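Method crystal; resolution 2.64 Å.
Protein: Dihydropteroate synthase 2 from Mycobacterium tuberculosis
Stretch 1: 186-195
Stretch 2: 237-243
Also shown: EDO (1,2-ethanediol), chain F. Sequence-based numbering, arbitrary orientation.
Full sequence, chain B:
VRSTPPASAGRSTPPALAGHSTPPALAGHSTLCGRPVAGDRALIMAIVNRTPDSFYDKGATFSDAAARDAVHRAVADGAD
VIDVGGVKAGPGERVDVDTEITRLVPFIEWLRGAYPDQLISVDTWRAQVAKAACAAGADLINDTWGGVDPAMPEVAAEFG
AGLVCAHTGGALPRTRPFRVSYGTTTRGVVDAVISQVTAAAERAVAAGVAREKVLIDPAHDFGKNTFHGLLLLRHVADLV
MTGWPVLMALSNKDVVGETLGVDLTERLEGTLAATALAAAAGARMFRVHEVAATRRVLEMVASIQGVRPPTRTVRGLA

Stretch 1, residues 186-195: TRGVVDAVIS
Stretch 2 (237-243) ADLVMTG

How do the two backbones lie? Stretch 1 is helical, with phi/psi near -65/-40 and i-to-i+4 bonds such as Ile 194 N to Val 190 O at 2.9 Å. Stretch 2 finishes a helix, Met 241 N bonding Ala 237 O at 2.8 Å, before Gly 243 turns to 100/-11. The axes run at 33° (signed -33°), N-to-C directions roughly alike, 10.5 Å apart at closest approach; Ile 194 CA lies 6.4 Å from Leu 239 CA.

What fills the space between them? Ile 194 (m, t) points toward stretch 2. Ile 194 CG1 meets Leu 239 CD1 (chi1 m, chi2 -33°) at 3.4 Å, Ile 194 CD1 is 3.9 Å from Asp 238 CB, and Ile 194 CG2 is 3.8 Å from Thr 242 CG2. Ile 194 and Leu 239 form an apolar pair; Asp 238 and Thr 242 meet Ile 194 through carbon atoms.

Where does charge join the helices? Arg 187 (chi1 t, chi2 p, chi3 t, chi4 -177°) extends its NH1 to 3.2 Å from OD2 of Asp 238 (chi1 m, chi2 -58°), a salt bridge at the guanidinium edge, though the position of Asp 238 OD2 is less certain. Within stretch 1, Arg 187 NH2 also bridges Asp 191 OD2 at 3.2 Å, so one cation serves two carboxylates.

What settles Thr 242? With chi1 p, its OG1 donates to Leu 239 O at 2.6 Å, while its CG2 is left facing Ile 194.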

ATOM      1  N   THR B 186     -13.730 -20.566  -0.888  1.00 40.64           N
ATOM      2  CA  THR B 186     -12.561 -19.684  -0.923  1.00 40.26           C
ATOM      3  C   THR B 186     -12.064 -19.309   0.478  1.00 39.96           C
ATOM      4  O   THR B 186     -10.892 -18.982   0.662  1.00 39.81           O
ATOM      5  CB  THR B 186     -12.861 -18.410  -1.765  1.00 40.32           C
ATOM      6  OG1 THR B 186     -11.957 -17.353  -1.416  1.00 40.14           O
ATOM      7  CG2 THR B 186     -14.304 -17.946  -1.546  1.00 40.50           C
ATOM      8  N   ARG B 187     -12.964 -19.358   1.455  1.00 39.76           N
ATOM      9  CA  ARG B 187     -12.604 -19.198   2.861  1.00 39.66           C
ATOM     10  C   ARG B 187     -11.784 -20.401   3.351  1.00 39.19           C
ATOM     11  O   ARG B 187     -10.799 -20.235   4.071  1.00 39.25           O
ATOM     12  CB  ARG B 187     -13.869 -19.010   3.715  1.00 39.86           C
ATOM     13  CG  ARG B 187     -13.644 -19.016   5.226  1.00 40.70           C
ATOM     14  CD  ARG B 187     -12.870 -17.789   5.680  1.00 42.11           C
ATOM     15  NE  ARG B 187     -12.129 -18.036   6.913  1.00 43.45           N
ATOM     16  CZ  ARG B 187     -11.416 -17.118   7.562  1.00 44.01           C
ATOM     17  NH1 ARG B 187     -11.355 -15.873   7.105  1.00 44.12           N
ATOM     18  NH2 ARG B 187     -10.769 -17.446   8.674  1.00 44.20           N
ATOM     19  N   GLY B 188     -12.197 -21.599   2.943  1.00 38.67           N
ATOM     20  CA  GLY B 188     -11.523 -22.845   3.315  1.00 37.96           C
ATOM     21  C   GLY B 188     -10.082 -22.944   2.848  1.00 37.53           C
ATOM     22  O   GLY B 188      -9.248 -23.543   3.527  1.00 37.49           O
ATOM     23  N   VAL B 189      -9.790 -22.353   1.691  1.00 37.02           N
ATOM     24  CA  VAL B 189      -8.435 -22.331   1.146  1.00 36.52           C
ATOM     25  C   VAL B 189      -7.491 -21.638   2.125  1.00 36.33           C
ATOM     26  O   VAL B 189      -6.370 -22.097   2.354  1.00 36.21           O
ATOM     27  CB  VAL B 189      -8.392 -21.638  -0.236  1.00 36.43           C
ATOM     28  CG1 VAL B 189      -6.975 -21.590  -0.781  1.00 36.37           C
ATOM     29  CG2 VAL B 189      -9.299 -22.361  -1.218  1.00 36.62           C
ATOM     30  N   VAL B 190      -7.968 -20.541   2.710  1.00 36.20           N
ATOM     31  CA  VAL B 190      -7.219 -19.787   3.713  1.00 35.96           C
ATOM     32  C   VAL B 190      -7.054 -20.621   4.979  1.00 35.96           C
ATOM     33  O   VAL B 190      -5.955 -20.728   5.513  1.00 35.97           O
ATOM     34  CB  VAL B 190      -7.905 -18.428   4.039  1.00 35.93           C
ATOM     35  CG1 VAL B 190      -7.258 -17.754   5.236  1.00 35.59           C
ATOM     36  CG2 VAL B 190      -7.876 -17.502   2.828  1.00 35.56           C
ATOM     37  N   ASP B 191      -8.148 -21.221   5.441  1.00 36.13           N
ATOM     38  CA  ASP B 191      -8.124 -22.051   6.648  1.00 36.25           C
ATOM     39  C   ASP B 191      -7.253 -23.298   6.490  1.00 36.19           C
ATOM     40  O   ASP B 191      -6.652 -23.764   7.456  1.00 36.28           O
ATOM     41  CB  ASP B 191      -9.546 -22.416   7.090  1.00 36.22           C
ATOM     42  CG  ASP B 191     -10.249 -21.269   7.818  1.00 36.66           C
ATOM     43  OD1 ASP B 191     -11.496 -21.225   7.795  1.00 36.86           O
ATOM     44  OD2 ASP B 191      -9.563 -20.412   8.419  1.00 37.34           O
ATOM     45  N   ALA B 192      -7.176 -23.814   5.265  1.00 36.15           N
ATOM     46  CA  ALA B 192      -6.301 -24.937   4.938  1.00 36.11           C
ATOM     47  C   ALA B 192      -4.833 -24.557   5.069  1.00 36.23           C
ATOM     48  O   ALA B 192      -4.018 -25.372   5.497  1.00 36.21           O
ATOM     49  CB  ALA B 192      -6.587 -25.445   3.536  1.00 36.09           C
ATOM     50  N   VAL B 193      -4.501 -23.323   4.691  1.00 36.44           N
ATOM     51  CA  VAL B 193      -3.139 -22.810   4.836  1.00 36.60           C
ATOM     52  C   VAL B 193      -2.848 -22.558   6.309  1.00 36.84           C
ATOM     53  O   VAL B 193      -1.895 -23.113   6.853  1.00 36.92           O
ATOM     54  CB  VAL B 193      -2.899 -21.514   4.015  1.00 36.55           C
ATOM     55  CG1 VAL B 193      -1.499 -20.981   4.251  1.00 35.92           C
ATOM     56  CG2 VAL B 193      -3.121 -21.768   2.529  1.00 36.64           C
ATOM     57  N   ILE B 194      -3.683 -21.734   6.944  1.00 37.25           N
ATOM     58  CA  ILE B 194      -3.579 -21.429   8.376  1.00 37.62           C
ATOM     59  C   ILE B 194      -3.357 -22.693   9.208  1.00 38.13           C
ATOM     60  O   ILE B 194      -2.525 -22.714  10.115  1.00 38.15           O
ATOM     61  CB  ILE B 194      -4.835 -20.663   8.882  1.00 37.71           C
ATOM     62  CG1 ILE B 194      -4.781 -19.197   8.434  1.00 37.12           C
ATOM     63  CG2 ILE B 194      -4.978 -20.763  10.408  1.00 37.40           C
ATOM     64  CD1 ILE B 194      -6.050 -18.410   8.676  1.00 37.31           C
ATOM     65  N   SER B 195      -4.094 -23.748   8.876  1.00 38.64           N
ATOM     66  CA  SER B 195      -3.970 -25.014   9.585  1.00 39.05           C
ATOM     67  C   SER B 195      -2.580 -25.618   9.405  1.00 39.23           C
ATOM     68  O   SER B 195      -1.945 -26.005  10.383  1.00 39.61           O
ATOM     69  CB  SER B 195      -5.054 -25.996   9.140  1.00 38.88           C
ATOM     70  OG  SER B 195      -5.125 -27.094  10.023  1.00 39.19           O
ATOM     71  N   ALA B 237      -4.590 -10.483   7.777  1.00 37.11           N
ATOM     72  CA  ALA B 237      -5.232 -10.317   9.096  1.00 36.60           C
ATOM     73  C   ALA B 237      -5.569 -11.644   9.760  1.00 36.66           C
ATOM     74  O   ALA B 237      -5.300 -11.831  10.951  1.00 36.10           O
ATOM     75  CB  ALA B 237      -6.481  -9.461   8.991  1.00 36.35           C
ATOM     76  N   ASP B 238      -6.156 -12.561   8.987  1.00 36.85           N
ATOM     77  CA  ASP B 238      -6.467 -13.899   9.491  1.00 37.14           C
ATOM     78  C   ASP B 238      -5.185 -14.647   9.883  1.00 37.31           C
ATOM     79  O   ASP B 238      -5.118 -15.236  10.963  1.00 37.22           O
ATOM     80  CB  ASP B 238      -7.303 -14.689   8.483  1.00 36.98           C
ATOM     81  CG  ASP B 238      -8.670 -14.069   8.253  1.00 37.71           C
ATOM     82  OD1 ASP B 238      -9.428 -13.923   9.234  1.00 38.64           O
ATOM     83  OD2 ASP B 238      -8.991 -13.714   7.097  1.00 37.99           O
ATOM     84  N   LEU B 239      -4.166 -14.592   9.024  1.00 37.50           N
ATOM     85  CA  LEU B 239      -2.864 -15.163   9.355  1.00 37.77           C
ATOM     86  C   LEU B 239      -2.304 -14.550  10.641  1.00 37.81           C
ATOM     87  O   LEU B 239      -1.838 -15.272  11.522  1.00 37.82           O
ATOM     88  CB  LEU B 239      -1.857 -14.967   8.214  1.00 38.05           C
ATOM     89  CG  LEU B 239      -1.890 -15.772   6.903  1.00 38.51           C
ATOM     90  CD1 LEU B 239      -2.385 -17.201   7.122  1.00 37.27           C
ATOM     91  CD2 LEU B 239      -2.689 -15.083   5.838  1.00 38.69           C
ATOM     92  N   VAL B 240      -2.357 -13.221  10.736  1.00 37.68           N
ATOM     93  CA  VAL B 240      -1.845 -12.483  11.895  1.00 37.55           C
ATOM     94  C   VAL B 240      -2.588 -12.875  13.168  1.00 37.71           C
ATOM     95  O   VAL B 240      -1.977 -13.079  14.209  1.00 37.56           O
ATOM     96  CB  VAL B 240      -1.948 -10.958  11.670  1.00 37.60           C
ATOM     97  CG1 VAL B 240      -1.562 -10.173  12.936  1.00 36.61           C
ATOM     98  CG2 VAL B 240      -1.091 -10.547  10.491  1.00 37.09           C
ATOM     99  N   MET B 241      -3.908 -13.005  13.053  1.00 38.13           N
ATOM    100  CA  MET B 241      -4.777 -13.372  14.161  1.00 38.40           C
ATOM    101  C   MET B 241      -4.495 -14.755  14.765  1.00 38.22           C
ATOM    102  O   MET B 241      -4.994 -15.063  15.852  1.00 38.02           O
ATOM    103  CB  MET B 241      -6.243 -13.278  13.730  1.00 38.95           C
ATOM    104  CG  MET B 241      -6.831 -11.862  13.774  1.00 40.58           C
ATOM    105  SD  MET B 241      -6.686 -11.059  15.391  1.00 44.93           S
ATOM    106  CE  MET B 241      -7.773 -12.062  16.418  1.00 42.97           C
ATOM    107  N   THR B 242      -3.704 -15.579  14.073  1.00 38.00           N
ATOM    108  CA  THR B 242      -3.267 -16.870  14.622  1.00 37.82           C
ATOM    109  C   THR B 242      -2.370 -16.671  15.840  1.00 37.65           C
ATOM    110  O   THR B 242      -2.263 -17.560  16.690  1.00 37.66           O
ATOM    111  CB  THR B 242      -2.513 -17.747  13.591  1.00 37.89           C
ATOM    112  OG1 THR B 242      -1.271 -17.123  13.236  1.00 38.39           O
ATOM    113  CG2 THR B 242      -3.356 -17.982  12.345  1.00 37.50           C
ATOM    114  N   GLY B 243      -1.732 -15.505  15.917  1.00 37.32           N
ATOM    115  CA  GLY B 243      -0.899 -15.149  17.058  1.00 37.16           C
ATOM    116  C   GLY B 243       0.587 -15.346  16.827  1.00 37.08           C
ATOM    117  O   GLY B 243       1.402 -14.914  17.641  1.00 37.05           O
TER
HETATM  118  C1  EDO F1311       1.651 -17.499  20.935  1.00 83.42           C
HETATM  119  O1  EDO F1311       2.656 -17.183  19.957  1.00 82.78           O
HETATM  120  C2  EDO F1311       0.430 -18.129  20.267  1.00 83.25           C
HETATM  121  O2  EDO F1311       0.836 -19.231  19.444  1.00 83.06           O